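PDB 4UZG: surface protein SPB1 from Streptococcus agalactiae, which forms the backbone subunit of group B streptococcus pilus 2b and is probably linked by sortase into the covalent polymer of the pilus shaft. Local coordinates for residues 33-37 with 99-103; 56-62 with 121-127; 183-187 with 243-247. The contacts are given in a common frame with arbitrary orientation. Residue numbers count along the deposited sequence, not the author numbering.

Contact 1 (33-37 with 99-103); sequences EKVYQ and ATNTP
K34, with 93 Å² covered, N101 with 65 Å² and Y36 with 56 Å² join short strand 33-34 and the residues after it to the irregular segment 99-103. Residues 33-37 run extended (K34 phi/psi -61/133) until Y36 bends the chain at -109/-8; in 99-103 the extended T100 (-140/167) and T102 (-121/158) enclose the bent N101 (-91/-15). The CA atoms of K34 and T102 lie 6.3 Å apart, those of Y36 and N101 5.2 Å. The CA-to-CB bonds of K34 and Y36 both point toward 99-103. K34, all four chi angles t, reaches the backbone carbonyls of 99-103: its NZ donates to T102 O at 2.9 Å and T100 O at 3.0 Å, and weakly to T100 OG1 at 3.3 Å, which also hydrogen-bonds to D114. K34 also forms salt bridges to D113 and D114 and a cation-pi contact with F115. In this strand-to-loop contact at the surface of the N-terminal part of the chain, a lysine ammonium holds a loop through its carbonyls and neighbouring carboxylates. K34 CD lies 3.7 Å from P103 N. Y36 (chi1 58°, p) offers a ring face to N101 CB, a CH-pi contact 4.0 Å from the ring centroid and 25° off its normal; N101 OD1, hydrogen-bonded to K77, lies 3.3 Å from Y36 CG. Water 1 donates to K34 O and N101 O, 2.8 Å each.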
loop_
_atom_site.group_PDB
_atom_site.type_symbol
_atom_site.label_atom_id
_atom_site.label_comp_id
_atom_site.label_asym_id
_atom_site.label_seq_id
_atom_site.Cartn_x
_atom_site.Cartn_y
_atom_site.Cartn_z
ATOM N N GLU A 33 12.378 22.661 29.488
ATOM C CA GLU A 33 12.031 21.424 30.177
ATOM C C GLU A 33 12.938 20.276 29.761
ATOM O O GLU A 33 13.202 20.061 28.580
ATOM C CB GLU A 33 10.589 21.033 29.888
ATOM C CG GLU A 33 9.566 21.902 30.591
ATOM C CD GLU A 33 8.150 21.427 30.331
ATOM O OE1 GLU A 33 7.996 20.438 29.574
ATOM O OE2 GLU A 33 7.202 22.033 30.880
ATOM N N LYS A 34 13.397 19.534 30.750
ATOM C CA LYS A 34 14.118 18.304 30.507
ATOM C C LYS A 34 13.212 17.330 29.750
ATOM O O LYS A 34 12.044 17.145 30.129
ATOM C CB LYS A 34 14.494 17.714 31.860
ATOM C CG LYS A 34 15.034 16.337 31.828
ATOM C CD LYS A 34 15.505 15.908 33.191
ATOM C CE LYS A 34 16.104 14.530 33.155
ATOM N NZ LYS A 34 16.568 14.064 34.488
ATOM N N VAL A 35 13.742 16.711 28.690
ATOM C CA VAL A 35 13.014 15.669 27.980
ATOM C C VAL A 35 13.318 14.325 28.618
ATOM O O VAL A 35 14.466 13.863 28.634
ATOM C CB VAL A 35 13.376 15.629 26.491
ATOM C CG1 VAL A 35 12.632 14.482 25.808
ATOM C CG2 VAL A 35 13.030 16.962 25.834
ATOM N N TYR A 36 12.268 13.680 29.108
ATOM C CA TYR A 36 12.407 12.364 29.735
ATOM C C TYR A 36 11.804 11.232 28.885
ATOM O O TYR A 36 12.010 10.061 29.214
ATOM C CB TYR A 36 11.835 12.351 31.163
ATOM C CG TYR A 36 10.388 12.748 31.222
ATOM C CD1 TYR A 36 9.391 11.824 30.970
ATOM C CD2 TYR A 36 10.016 14.064 31.481
ATOM C CE1 TYR A 36 8.061 12.192 31.016
ATOM C CE2 TYR A 36 8.685 14.439 31.537
ATOM C CZ TYR A 36 7.719 13.496 31.271
ATOM O OH TYR A 36 6.377 13.811 31.297
ATOM N N GLN A 37 11.103 11.555 27.795
ATOM C CA GLN A 37 10.624 10.536 26.868
ATOM C C GLN A 37 10.266 11.164 25.547
ATOM O O GLN A 37 9.989 12.358 25.486
ATOM C CB GLN A 37 9.399 9.811 27.437
ATOM C CG GLN A 37 8.183 10.699 27.594
ATOM C CD GLN A 37 7.016 10.000 28.256
ATOM O OE1 GLN A 37 7.190 9.009 28.966
ATOM N NE2 GLN A 37 5.829 10.531 28.051
ATOM N N ALA A 99 16.835 8.877 33.115
ATOM C CA ALA A 99 16.524 8.014 34.245
ATOM C C ALA A 99 15.428 8.584 35.134
ATOM O O ALA A 99 14.751 7.826 35.822
ATOM C CB ALA A 99 17.777 7.740 35.080
ATOM N N THR A 100 15.290 9.908 35.163
ATOM C CA THR A 100 14.255 10.589 35.963
ATOM C C THR A 100 13.675 11.762 35.171
ATOM O O THR A 100 14.259 12.177 34.169
ATOM C CB THR A 100 14.805 11.145 37.287
ATOM O OG1 THR A 100 15.767 12.171 37.020
ATOM C CG2 THR A 100 15.437 10.047 38.116
ATOM N N ASN A 101 12.552 12.322 35.629
ATOM C CA ASN A 101 11.840 13.342 34.836
ATOM C C ASN A 101 12.217 14.805 35.060
ATOM O O ASN A 101 11.869 15.661 34.240
ATOM C CB ASN A 101 10.337 13.223 35.024
ATOM C CG ASN A 101 9.836 11.835 34.767
ATOM O OD1 ASN A 101 10.490 11.049 34.091
ATOM N ND2 ASN A 101 8.685 11.502 35.348
ATOM N N THR A 102 12.920 15.086 36.147
ATOM C CA THR A 102 13.304 16.451 36.481
ATOM C C THR A 102 14.823 16.539 36.565
ATOM O O THR A 102 15.489 15.522 36.739
ATOM C CB THR A 102 12.692 16.878 37.816
ATOM O OG1 THR A 102 13.045 15.920 38.818
ATOM C CG2 THR A 102 11.175 16.950 37.691
ATOM N N PRO A 103 15.376 17.751 36.404
ATOM C CA PRO A 103 16.836 17.905 36.395
ATOM C C PRO A 103 17.491 17.419 37.681
ATOM O O PRO A 103 17.054 17.883 38.728
ATOM C CB PRO A 103 17.028 19.417 36.238
ATOM C CG PRO A 103 15.795 19.881 35.554
ATOM C CD PRO A 103 14.692 19.019 36.098
HETATM O O HOH W 1 10.745 17.510 32.531
#

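Contact 2 (56-62 with 121-127); sequences SYEVTIT and NTITVTY
V59 opposite V125 and I61 opposite I123 form the apolar centre, two non-hydrogen-bonded pairs with CA-CA distances of 4.6 and 4.8 Å. V59 CG1 meets V125 CG2 at 4.2 Å; both valines are t and both isoleucines m,t. Beside them Y57 (chi1 -43°) sets CD1 4.2 Å from V125 CG1 and 3.6 Å from Y127 CB. I93 and I95 of strand 90-96 pack against this face. Strands 58-62 and 121-127 run antiparallel, axes 4.6 Å apart at closest and N-to-C directions at 164°, inside a large mixed sheet where 68-73 flanks 50-62 and 16-26 flanks 121-131. Contact of this face with 90-96, at least three strands away in sheet order, is consistent with a folded-over, sandwich-like sheet. The hydrogen-bonded pairs E58-T126, T60-T124 and T62-T122 alternate with the apolar ones, each joined both ways, with E58 N to T126 O at 2.9 Å, T60 N to T124 O at 3.0 Å and T122 N to T62 O at 2.8 Å. On this outer, threonine-rich face water 3 bonds OG1 of T60, T62 and T124 at 2.8 Å each and donates to T122 O at 2.9 Å; water 2 links S56 O with T126 OG1, 2.8 Å to each.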
loop_
_atom_site.group_PDB
_atom_site.type_symbol
_atom_site.label_atom_id
_atom_site.label_comp_id
_atom_site.label_asym_id
_atom_site.label_seq_id
_atom_site.Cartn_x
_atom_site.Cartn_y
_atom_site.Cartn_z
ATOM N N SER A 56 6.166 -5.953 14.545
ATOM C CA SER A 56 7.095 -5.889 13.410
ATOM C C SER A 56 8.124 -4.755 13.527
ATOM O O SER A 56 8.871 -4.519 12.590
ATOM C CB SER A 56 6.316 -5.761 12.108
ATOM O OG SER A 56 5.603 -4.535 12.047
ATOM N N TYR A 57 8.165 -4.071 14.661
ATOM C CA TYR A 57 8.968 -2.840 14.779
ATOM C C TYR A 57 10.456 -3.087 14.854
ATOM O O TYR A 57 10.926 -4.050 15.473
ATOM C CB TYR A 57 8.587 -2.037 16.058
ATOM C CG TYR A 57 7.113 -1.999 16.245
ATOM C CD1 TYR A 57 6.327 -1.130 15.508
ATOM C CD2 TYR A 57 6.494 -2.919 17.064
ATOM C CE1 TYR A 57 4.947 -1.170 15.566
ATOM C CE2 TYR A 57 5.101 -2.962 17.149
ATOM C CZ TYR A 57 4.338 -2.107 16.373
ATOM O OH TYR A 57 2.974 -2.141 16.409
ATOM N N GLU A 58 11.192 -2.163 14.255
ATOM C CA GLU A 58 12.604 -1.977 14.550
ATOM C C GLU A 58 12.730 -0.509 14.957
ATOM O O GLU A 58 12.360 0.383 14.184
ATOM C CB GLU A 58 13.487 -2.306 13.356
ATOM C CG GLU A 58 14.959 -2.173 13.655
ATOM C CD GLU A 58 15.660 -3.505 13.771
ATOM O OE1 GLU A 58 14.995 -4.492 14.154
ATOM O OE2 GLU A 58 16.869 -3.575 13.474
ATOM N N VAL A 59 13.248 -0.280 16.158
ATOM C CA VAL A 59 13.314 1.053 16.734
ATOM C C VAL A 59 14.787 1.379 16.977
ATOM O O VAL A 59 15.465 0.649 17.698
ATOM C CB VAL A 59 12.526 1.148 18.056
ATOM C CG1 VAL A 59 12.517 2.577 18.548
ATOM C CG2 VAL A 59 11.101 0.608 17.876
ATOM N N THR A 60 15.269 2.470 16.388
ATOM C CA THR A 60 16.657 2.854 16.533
ATOM C C THR A 60 16.802 4.337 16.854
ATOM O O THR A 60 15.950 5.172 16.515
ATOM C CB THR A 60 17.472 2.562 15.245
ATOM O OG1 THR A 60 16.929 3.317 14.163
ATOM C CG2 THR A 60 17.528 1.092 14.881
ATOM N N ILE A 61 17.936 4.629 17.481
ATOM C CA ILE A 61 18.390 5.986 17.714
ATOM C C ILE A 61 19.740 6.116 17.018
ATOM O O ILE A 61 20.653 5.327 17.267
ATOM C CB ILE A 61 18.533 6.307 19.225
ATOM C CG1 ILE A 61 17.195 6.084 19.953
ATOM C CG2 ILE A 61 19.038 7.732 19.399
ATOM C CD1 ILE A 61 17.303 6.172 21.429
ATOM N N THR A 62 19.870 7.115 16.153
ATOM C CA THR A 62 21.110 7.353 15.405
ATOM C C THR A 62 21.635 8.735 15.773
ATOM O O THR A 62 20.916 9.733 15.648
ATOM C CB THR A 62 20.861 7.277 13.899
ATOM O OG1 THR A 62 20.239 6.029 13.581
ATOM C CG2 THR A 62 22.178 7.384 13.133
ATOM N N ASN A 121 19.838 13.522 17.966
ATOM C CA ASN A 121 19.562 12.164 17.540
ATOM C C ASN A 121 18.385 12.074 16.591
ATOM O O ASN A 121 17.449 12.871 16.653
ATOM C CB ASN A 121 19.311 11.292 18.767
ATOM C CG ASN A 121 20.562 11.101 19.577
ATOM O OD1 ASN A 121 21.436 10.341 19.187
ATOM N ND2 ASN A 121 20.665 11.801 20.692
ATOM N N THR A 122 18.430 11.052 15.744
ATOM C CA THR A 122 17.311 10.674 14.910
ATOM C C THR A 122 16.673 9.406 15.468
ATOM O O THR A 122 17.349 8.391 15.659
ATOM C CB THR A 122 17.761 10.415 13.472
ATOM O OG1 THR A 122 18.277 11.636 12.931
ATOM C CG2 THR A 122 16.600 9.929 12.614
ATOM N N ILE A 123 15.372 9.465 15.708
ATOM C CA ILE A 123 14.580 8.299 16.061
ATOM C C ILE A 123 13.978 7.750 14.785
ATOM O O ILE A 123 13.356 8.484 14.028
ATOM C CB ILE A 123 13.466 8.672 17.053
ATOM C CG1 ILE A 123 14.048 9.168 18.382
ATOM C CG2 ILE A 123 12.540 7.475 17.289
ATOM C CD1 ILE A 123 13.010 9.842 19.304
ATOM N N THR A 124 14.172 6.457 14.543
ATOM C CA THR A 124 13.565 5.792 13.396
ATOM C C THR A 124 12.755 4.602 13.909
ATOM O O THR A 124 13.247 3.800 14.695
ATOM C CB THR A 124 14.615 5.311 12.357
ATOM O OG1 THR A 124 15.488 6.395 12.049
ATOM C CG2 THR A 124 13.965 4.826 11.092
ATOM N N VAL A 125 11.523 4.484 13.422
ATOM C CA VAL A 125 10.709 3.301 13.650
ATOM C C VAL A 125 10.333 2.740 12.289
ATOM O O VAL A 125 9.683 3.419 11.496
ATOM C CB VAL A 125 9.430 3.617 14.459
ATOM C CG1 VAL A 125 8.548 2.370 14.613
ATOM C CG2 VAL A 125 9.761 4.210 15.821
ATOM N N THR A 126 10.719 1.503 12.025
ATOM C CA THR A 126 10.226 0.810 10.856
ATOM C C THR A 126 9.258 -0.268 11.314
ATOM O O THR A 126 9.404 -0.845 12.395
ATOM C CB THR A 126 11.341 0.183 10.036
ATOM O OG1 THR A 126 11.993 -0.839 10.785
ATOM C CG2 THR A 126 12.338 1.207 9.585
ATOM N N TYR A 127 8.241 -0.540 10.495
ATOM C CA TYR A 127 7.277 -1.583 10.798
ATOM C C TYR A 127 6.578 -1.947 9.493
ATOM O O TYR A 127 6.773 -1.276 8.477
ATOM C CB TYR A 127 6.268 -1.123 11.874
ATOM C CG TYR A 127 5.291 -0.055 11.411
ATOM C CD1 TYR A 127 5.606 1.290 11.450
ATOM C CD2 TYR A 127 4.056 -0.415 10.904
ATOM C CE1 TYR A 127 4.709 2.250 10.999
ATOM C CE2 TYR A 127 3.148 0.543 10.450
ATOM C CZ TYR A 127 3.495 1.864 10.506
ATOM O OH TYR A 127 2.621 2.853 10.063
HETATM O O HOH W 2 10.671 -3.259 10.816
HETATM O O HOH W 3 17.504 6.060 13.944
#

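Contact 3 (183-187 with 243-247); sequences SLQGA and APLGY
This is an apolar contact between two loops of the C-terminal domain: 183-187 leads into strand 188-192; the other loop, 243-247, follows strand 234-240. Their closest CA pair is A187 with P244, at 4.5 Å. P244, with 69 Å² covered, presents CG to L184 CB at 3.7 Å and CD to A187 CB at 3.8 Å. The second loop holds its shape through a type II beta turn from P244 to Y247, closed by Y247 N to P244 O at 3.0 Å, with G246 at phi/psi 89/-4. The sequence APLGY is the end of the E-box motif of sortase-assembled pilins, in a prealbumin-like domain of the kind known from Cna B regions. L184 (m,t) points toward the turn and lays CD1 over the Y247 ring face, a CH-pi contact 3.8 Å from the centroid and 18° off the normal. N279 of strand 273-279 touches L184, P244 and Y247, while Y247 OH bonds to D177. Water 4 donates to Q185 O at 2.7 Å and accepts from L245 N at 2.9 Å.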
loop_
_atom_site.group_PDB
_atom_site.type_symbol
_atom_site.label_atom_id
_atom_site.label_comp_id
_atom_site.label_asym_id
_atom_site.label_seq_id
_atom_site.Cartn_x
_atom_site.Cartn_y
_atom_site.Cartn_z
ATOM N N SER A 183 -21.122 -3.075 -26.659
ATOM C CA SER A 183 -20.556 -3.753 -25.519
ATOM C C SER A 183 -21.012 -5.203 -25.496
ATOM O O SER A 183 -22.166 -5.490 -25.808
ATOM C CB SER A 183 -20.993 -3.030 -24.251
ATOM O OG SER A 183 -20.431 -1.732 -24.204
ATOM N N LEU A 184 -20.100 -6.110 -25.141
ATOM C CA LEU A 184 -20.353 -7.533 -25.209
ATOM C C LEU A 184 -20.187 -8.219 -23.878
ATOM O O LEU A 184 -19.101 -8.207 -23.286
ATOM C CB LEU A 184 -19.420 -8.187 -26.218
ATOM C CG LEU A 184 -19.496 -7.667 -27.648
ATOM C CD1 LEU A 184 -18.439 -8.342 -28.525
ATOM C CD2 LEU A 184 -20.884 -7.882 -28.243
ATOM N N GLN A 185 -21.263 -8.845 -23.422
ATOM C CA GLN A 185 -21.236 -9.653 -22.224
ATOM C C GLN A 185 -20.696 -11.046 -22.513
ATOM O O GLN A 185 -20.727 -11.529 -23.662
ATOM C CB GLN A 185 -22.647 -9.755 -21.646
ATOM C CG GLN A 185 -23.559 -10.659 -22.465
ATOM C CD GLN A 185 -24.895 -10.793 -21.888
ATOM O OE1 GLN A 185 -25.522 -9.808 -21.501
ATOM N NE2 GLN A 185 -25.376 -12.027 -21.825
ATOM N N GLY A 186 -20.257 -11.719 -21.458
ATOM C CA GLY A 186 -19.983 -13.137 -21.535
ATOM C C GLY A 186 -18.600 -13.531 -21.994
ATOM O O GLY A 186 -18.318 -14.726 -22.044
ATOM N N ALA A 187 -17.736 -12.574 -22.337
ATOM C CA ALA A 187 -16.345 -12.920 -22.647
ATOM C C ALA A 187 -15.629 -13.259 -21.347
ATOM O O ALA A 187 -15.902 -12.646 -20.319
ATOM C CB ALA A 187 -15.650 -11.752 -23.301
ATOM N N ALA A 243 -14.430 -16.166 -26.140
ATOM C CA ALA A 243 -15.021 -15.011 -26.784
ATOM C C ALA A 243 -16.519 -14.933 -26.463
ATOM O O ALA A 243 -17.138 -15.943 -26.126
ATOM C CB ALA A 243 -14.805 -15.090 -28.287
ATOM N N PRO A 244 -17.125 -13.739 -26.592
ATOM C CA PRO A 244 -18.583 -13.678 -26.507
ATOM C C PRO A 244 -19.208 -14.570 -27.554
ATOM O O PRO A 244 -18.593 -14.916 -28.571
ATOM C CB PRO A 244 -18.918 -12.194 -26.783
ATOM C CG PRO A 244 -17.654 -11.467 -26.545
ATOM C CD PRO A 244 -16.560 -12.433 -26.919
ATOM N N LEU A 245 -20.442 -14.953 -27.290
ATOM C CA LEU A 245 -21.163 -15.859 -28.143
ATOM C C LEU A 245 -21.148 -15.388 -29.599
ATOM O O LEU A 245 -21.578 -14.282 -29.896
ATOM C CB LEU A 245 -22.602 -15.938 -27.642
ATOM C CG LEU A 245 -23.560 -16.855 -28.391
ATOM C CD1 LEU A 245 -23.158 -18.292 -28.238
ATOM C CD2 LEU A 245 -24.984 -16.662 -27.893
ATOM N N GLY A 246 -20.678 -16.240 -30.510
ATOM C CA GLY A 246 -20.640 -15.914 -31.926
ATOM C C GLY A 246 -19.389 -15.216 -32.427
ATOM O O GLY A 246 -19.272 -14.983 -33.637
ATOM N N TYR A 247 -18.468 -14.890 -31.525
ATOM C CA TYR A 247 -17.229 -14.203 -31.865
ATOM C C TYR A 247 -16.049 -15.169 -31.911
ATOM O O TYR A 247 -16.063 -16.219 -31.261
ATOM C CB TYR A 247 -16.987 -13.064 -30.862
ATOM C CG TYR A 247 -17.969 -11.933 -31.053
ATOM C CD1 TYR A 247 -19.267 -12.016 -30.592
ATOM C CD2 TYR A 247 -17.605 -10.794 -31.759
ATOM C CE1 TYR A 247 -20.166 -10.999 -30.819
ATOM C CE2 TYR A 247 -18.500 -9.775 -31.978
ATOM C CZ TYR A 247 -19.783 -9.876 -31.514
ATOM O OH TYR A 247 -20.726 -8.884 -31.728
HETATM O O HOH W 4 -21.633 -13.819 -24.862
#

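How the contacts relate
Contacts 1 and 2 belong to the N-terminal part of the elongated chain and interleave in sequence: 33-37, 56-62, 99-103 and 121-127 follow in that order, so the two crossings alternate. Their centres are 21 Å apart and their nearest atoms about 7 Å. Contact 2 joins strands within the large mixed sheet, whereas contact 1 ties strand 33-34 and the residues after it to the loop 99-103, which lies in the connection from strand 90-96 to 121-131. Contact 3 comes later, in the prealbumin-like domain, with centres 72 Å from contact 1 and 55 Å from contact 2, on the opposite side of the chain's centre. This separation fits a rod-like pilus subunit built of separately packed domains.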